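Local atomic coordinates of cell wall binding protein cwp8 (Peptoclostridium difficile, PDB entry 5J6Q), a protein that probably anchors itself to the clostridial cell wall through its three CWB2 modules. Residues Ala329-Gln334 against Lys410-Thr415; Thr418-Gly423 against Phe440-Ile445. All coordinates share one frame; numbering follows the deposited sequence.

Contact 1 (Ala329-Gln334 against Lys410-Thr415); sequences APLASQ and KQLKDT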
loop_
_atom_site.group_PDB
_atom_site.type_symbol
_atom_site.label_atom_id
_atom_site.label_comp_id
_atom_site.label_asym_id
_atom_site.label_seq_id
_atom_site.Cartn_x
_atom_site.Cartn_y
_atom_site.Cartn_z
ATOM N N ALA A 329 -11.690 -20.026 24.266
ATOM C CA ALA A 329 -12.346 -18.867 23.662
ATOM C C ALA A 329 -13.451 -18.278 24.517
ATOM O O ALA A 329 -13.450 -17.046 24.605
ATOM C CB ALA A 329 -12.916 -19.233 22.276
ATOM N N PRO A 330 -14.435 -19.076 25.069
ATOM C CA PRO A 330 -15.471 -18.424 25.901
ATOM C C PRO A 330 -14.824 -17.831 27.152
ATOM O O PRO A 330 -15.387 -16.937 27.701
ATOM C CB PRO A 330 -16.473 -19.556 26.152
ATOM C CG PRO A 330 -15.691 -20.790 25.900
ATOM C CD PRO A 330 -14.823 -20.473 24.773
ATOM N N LEU A 331 -13.645 -18.332 27.567
ATOM C CA LEU A 331 -12.955 -17.861 28.726
ATOM C C LEU A 331 -12.334 -16.500 28.437
ATOM O O LEU A 331 -12.545 -15.575 29.254
ATOM C CB LEU A 331 -11.836 -18.837 29.209
ATOM C CG LEU A 331 -11.163 -18.280 30.465
ATOM C CD1 LEU A 331 -12.300 -17.906 31.491
ATOM C CD2 LEU A 331 -10.224 -19.195 31.067
ATOM N N ALA A 332 -11.566 -16.365 27.276
ATOM C CA ALA A 332 -11.022 -15.056 26.914
ATOM C C ALA A 332 -12.171 -14.067 26.677
ATOM O O ALA A 332 -12.009 -12.877 26.962
ATOM C CB ALA A 332 -10.164 -15.118 25.652
ATOM N N SER A 333 -13.291 -14.515 26.157
ATOM C CA SER A 333 -14.373 -13.563 25.894
ATOM C C SER A 333 -15.011 -13.137 27.201
ATOM O O SER A 333 -15.396 -11.971 27.351
ATOM C CB SER A 333 -15.459 -14.203 25.028
ATOM O OG SER A 333 -15.226 -14.032 23.638
ATOM N N GLN A 334 -15.135 -14.090 28.151
ATOM C CA GLN A 334 -15.815 -13.796 29.423
ATOM C C GLN A 334 -15.028 -12.908 30.334
ATOM O O GLN A 334 -15.610 -11.956 30.855
ATOM C CB GLN A 334 -16.169 -15.070 30.194
ATOM C CG GLN A 334 -17.365 -14.824 31.089
ATOM C CD GLN A 334 -18.121 -16.086 31.371
ATOM O OE1 GLN A 334 -17.753 -16.844 32.257
ATOM N NE2 GLN A 334 -19.128 -16.372 30.572
ATOM N N LYS A 410 -15.000 -24.927 34.232
ATOM C CA LYS A 410 -15.360 -24.491 35.581
ATOM C C LYS A 410 -15.129 -22.994 35.838
ATOM O O LYS A 410 -15.851 -22.413 36.651
ATOM C CB LYS A 410 -14.579 -25.319 36.598
ATOM C CG LYS A 410 -15.162 -26.703 36.796
ATOM C CD LYS A 410 -14.674 -27.307 38.123
ATOM C CE LYS A 410 -14.072 -28.677 37.920
ATOM N NZ LYS A 410 -12.774 -28.835 38.648
ATOM N N GLN A 411 -14.127 -22.375 35.157
ATOM C CA GLN A 411 -13.822 -20.943 35.281
ATOM C C GLN A 411 -14.900 -20.077 34.612
ATOM O O GLN A 411 -14.856 -18.850 34.712
ATOM C CB GLN A 411 -12.480 -20.605 34.629
ATOM C CG GLN A 411 -11.292 -21.232 35.314
ATOM C CD GLN A 411 -10.852 -20.394 36.498
ATOM O OE1 GLN A 411 -11.440 -19.308 36.816
ATOM N NE2 GLN A 411 -9.791 -20.860 37.149
ATOM N N LEU A 412 -15.844 -20.689 33.942
ATOM C CA LEU A 412 -16.927 -19.953 33.290
ATOM C C LEU A 412 -18.108 -19.871 34.281
ATOM O O LEU A 412 -18.127 -20.622 35.242
ATOM C CB LEU A 412 -17.440 -20.665 31.993
ATOM C CG LEU A 412 -16.414 -20.953 30.842
ATOM C CD1 LEU A 412 -17.162 -21.741 29.726
ATOM C CD2 LEU A 412 -15.813 -19.634 30.199
ATOM N N LYS A 413 -19.080 -18.988 34.052
ATOM C CA LYS A 413 -20.262 -18.907 34.900
ATOM C C LYS A 413 -21.262 -20.021 34.498
ATOM O O LYS A 413 -21.542 -20.167 33.309
ATOM C CB LYS A 413 -20.918 -17.528 34.741
ATOM C CG LYS A 413 -20.022 -16.385 35.205
ATOM C CD LYS A 413 -19.947 -15.274 34.160
ATOM C CE LYS A 413 -21.163 -14.377 34.193
ATOM N NZ LYS A 413 -22.306 -14.966 33.439
ATOM N N ASP A 414 -21.788 -20.797 35.476
ATOM C CA ASP A 414 -22.741 -21.892 35.261
ATOM C C ASP A 414 -24.101 -21.442 34.716
ATOM O O ASP A 414 -24.962 -22.276 34.459
ATOM C CB ASP A 414 -22.978 -22.620 36.586
ATOM C CG ASP A 414 -23.273 -21.665 37.725
ATOM O OD1 ASP A 414 -22.492 -21.648 38.696
ATOM O OD2 ASP A 414 -24.286 -20.925 37.637
ATOM N N THR A 415 -24.301 -20.144 34.542
ATOM C CA THR A 415 -25.558 -19.593 34.050
ATOM C C THR A 415 -25.753 -19.828 32.547
ATOM O O THR A 415 -26.700 -19.291 31.960
ATOM C CB THR A 415 -25.554 -18.098 34.360
ATOM O OG1 THR A 415 -24.274 -17.574 33.979
ATOM C CG2 THR A 415 -25.790 -17.823 35.838
HETATM O O HOH W 1 -21.066 -18.794 30.797
#

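Contact 2 (Thr418-Gly423 against Phe440-Ile445); sequences TAFVVG and FGAPII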
loop_
_atom_site.group_PDB
_atom_site.type_symbol
_atom_site.label_atom_id
_atom_site.label_comp_id
_atom_site.label_asym_id
_atom_site.label_seq_id
_atom_site.Cartn_x
_atom_site.Cartn_y
_atom_site.Cartn_z
ATOM N N THR A 418 -25.879 -23.504 27.000
ATOM C CA THR A 418 -25.326 -24.301 25.921
ATOM C C THR A 418 -23.924 -24.790 26.235
ATOM O O THR A 418 -23.154 -24.156 26.981
ATOM C CB THR A 418 -25.336 -23.470 24.617
ATOM O OG1 THR A 418 -24.320 -23.951 23.751
ATOM C CG2 THR A 418 -25.063 -21.993 24.862
ATOM N N ALA A 419 -23.607 -25.956 25.679
ATOM C CA ALA A 419 -22.291 -26.525 25.828
ATOM C C ALA A 419 -21.975 -27.358 24.575
ATOM O O ALA A 419 -22.883 -27.890 23.930
ATOM C CB ALA A 419 -22.211 -27.357 27.074
ATOM N N PHE A 420 -20.698 -27.427 24.219
ATOM C CA PHE A 420 -20.265 -28.097 22.993
ATOM C C PHE A 420 -19.411 -29.264 23.319
ATOM O O PHE A 420 -18.622 -29.155 24.249
ATOM C CB PHE A 420 -19.423 -27.121 22.119
ATOM C CG PHE A 420 -20.330 -26.191 21.394
ATOM C CD1 PHE A 420 -20.469 -24.875 21.804
ATOM C CD2 PHE A 420 -21.120 -26.645 20.347
ATOM C CE1 PHE A 420 -21.377 -24.049 21.187
ATOM C CE2 PHE A 420 -22.034 -25.800 19.728
ATOM C CZ PHE A 420 -22.155 -24.517 20.152
ATOM N N VAL A 421 -19.520 -30.354 22.574
ATOM C CA VAL A 421 -18.670 -31.530 22.851
ATOM C C VAL A 421 -17.918 -31.894 21.648
ATOM O O VAL A 421 -18.490 -32.013 20.576
ATOM C CB VAL A 421 -19.480 -32.769 23.337
ATOM C CG1 VAL A 421 -18.669 -34.049 23.126
ATOM C CG2 VAL A 421 -19.809 -32.607 24.811
ATOM N N VAL A 422 -16.610 -32.100 21.806
ATOM C CA VAL A 422 -15.715 -32.378 20.664
ATOM C C VAL A 422 -14.748 -33.428 21.091
ATOM O O VAL A 422 -14.582 -33.622 22.307
ATOM C CB VAL A 422 -14.984 -31.016 20.270
ATOM C CG1 VAL A 422 -16.024 -29.860 20.121
ATOM C CG2 VAL A 422 -13.953 -30.626 21.333
ATOM N N GLY A 423 -14.036 -34.047 20.166
ATOM C CA GLY A 423 -13.090 -35.101 20.538
ATOM C C GLY A 423 -11.677 -34.607 20.764
ATOM O O GLY A 423 -11.230 -33.593 20.234
ATOM N N PHE A 440 -21.314 -17.031 23.511
ATOM C CA PHE A 440 -22.462 -17.377 24.334
ATOM C C PHE A 440 -22.073 -17.980 25.654
ATOM O O PHE A 440 -22.945 -18.558 26.267
ATOM C CB PHE A 440 -23.400 -18.375 23.587
ATOM C CG PHE A 440 -24.235 -17.747 22.500
ATOM C CD1 PHE A 440 -23.744 -17.613 21.222
ATOM C CD2 PHE A 440 -25.500 -17.260 22.768
ATOM C CE1 PHE A 440 -24.494 -17.006 20.237
ATOM C CE2 PHE A 440 -26.249 -16.651 21.773
ATOM C CZ PHE A 440 -25.736 -16.530 20.512
ATOM N N GLY A 441 -20.819 -17.880 26.111
ATOM C CA GLY A 441 -20.484 -18.464 27.401
ATOM C C GLY A 441 -20.573 -19.987 27.412
ATOM O O GLY A 441 -20.475 -20.617 28.467
ATOM N N ALA A 442 -20.732 -20.585 26.225
ATOM C CA ALA A 442 -20.807 -22.034 26.080
ATOM C C ALA A 442 -19.465 -22.717 26.231
ATOM O O ALA A 442 -18.490 -22.360 25.560
ATOM C CB ALA A 442 -21.396 -22.383 24.736
ATOM N N PRO A 443 -19.339 -23.668 27.172
ATOM C CA PRO A 443 -18.065 -24.353 27.309
ATOM C C PRO A 443 -17.852 -25.305 26.143
ATOM O O PRO A 443 -18.791 -25.711 25.434
ATOM C CB PRO A 443 -18.194 -25.079 28.662
ATOM C CG PRO A 443 -19.667 -25.132 28.926
ATOM C CD PRO A 443 -20.209 -23.897 28.336
ATOM N N ILE A 444 -16.601 -25.708 25.980
ATOM C CA ILE A 444 -16.267 -26.612 24.936
ATOM C C ILE A 444 -15.651 -27.734 25.688
ATOM O O ILE A 444 -14.544 -27.590 26.199
ATOM C CB ILE A 444 -15.250 -25.983 23.936
ATOM C CG1 ILE A 444 -15.943 -24.931 23.029
ATOM C CG2 ILE A 444 -14.628 -27.081 23.114
ATOM C CD1 ILE A 444 -14.884 -24.072 22.269
ATOM N N ILE A 445 -16.339 -28.864 25.727
ATOM C CA ILE A 445 -15.845 -29.973 26.499
ATOM C C ILE A 445 -15.201 -30.907 25.539
ATOM O O ILE A 445 -15.804 -31.256 24.519
ATOM C CB ILE A 445 -17.071 -30.598 27.240
ATOM C CG1 ILE A 445 -17.741 -29.534 28.184
ATOM C CG2 ILE A 445 -16.617 -31.829 28.015
ATOM C CD1 ILE A 445 -16.721 -28.950 29.219
#

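Contact 1 (Ala329-Gln334 against Lys410-Thr415)
Leu331, on the short helix 329-334, and Leu412, in the loop that follows helix 401-410, bring the two backbones to within 6.4 Å, CA to CA. Leu412 reaches across with one methyl: its CD2 sits over the helix backbone, 3.7 Å from the N of Leu331, and touches Pro330 CB on one hand and Leu331 CD1 on the other. A chi2 of 51° turns that CD1 of Leu331 so that it also meets CB of Gln411 at 4.1 Å. The amide end of Gln411 turns off to Glu394. Farther along, the extended Gln334 side chain spans to the loop. Its OE1 accepts the backbone N-H of Lys413 at 3.1 Å in a somewhat bent bond, the donor tilted 17° from the carbonyl plane, while NE2 gives a hydrogen to a water that in turn donates to Lys413 O. The aliphatic part of Lys413 crosses this amide, CD lying 3.4 Å from Gln334 CD. Two CWB2 modules thus meet through the buried pair Leu331 and Leu412, and the Gln334 carboxamide, by satisfying Lys413 N directly and Lys413 O through water, fixes the loop beside this apolar contact.

Contact 2 (Thr418-Gly423 against Phe440-Ile445)
Phe420 and Ile444 pair in parallel with CA atoms 4.7 Å apart, and Val421 with Ile445 follows in the same register, joining strand 418-423 to the start of strand 444-447. On its other side strand 418-423 is bonded to strand 463-467. Phe420 holds the neighbouring strand by both its polar backbone atoms: its N gives a 2.8 Å bond to Pro443 O, and its O takes the N-H of Ile445 at 2.7 Å, almost straight at 175°. Val422 N then binds Ile445 O at 3.0 Å. Before the strand proper begins, Ala442 is the bump: its CB sits in a hollow formed by Thr418 O at 3.4 Å, OG1 at 3.5 Å and CG2, with CD1 and CE1 of Phe420 along the next side, CE1 at 3.9 Å. The ring is brought beside this methyl by a CG placed anti to the carbonyl carbon (chi1 -79°). Pro443 touches Ala419 CB with its CG, and its CD lies against Thr418 O. On the face carrying Phe420 and Ile444, Val422 CG2 meets Ile444 CG2 at 4.0 Å; on the face of Val421 and Ile445, Val421 CG2 rests near Ile445 CB. Helix 434-438 packs on the first face through Ala437, and Leu459 of helix 453-459 on the second. The two strands, linked through helices 427-430 and 434-438, form a beta-alpha-beta crossover, consistent with the toprim-like fold of the CWB2 module. Three buried hydrogen bonds thus satisfy polar backbone atoms between the strands, while apolar side chains fill both faces.

How the contacts relate
From the N terminus, helix 329-334 comes first, and contact 1 closes a long loop of 75 intervening residues when the chain reaches 410-415. Contact 2 opens soon afterwards at 418-423 and closes a shorter loop, through helices 427-430 and 434-438, at 440-445. The two are in series, neither nested nor crossed, yet their centres lie about 10 Å apart and they touch. Pro330 CG packs 3.2 Å from Ala442 O, and Leu412 CD1 lies 3.7 Å from Pro443 CB. Pro330 and Leu412 of contact 1 thus lie against the Ala442-Pro443 segment that leads into strand 444-447, tying the junction between modules to an edge strand of the second module.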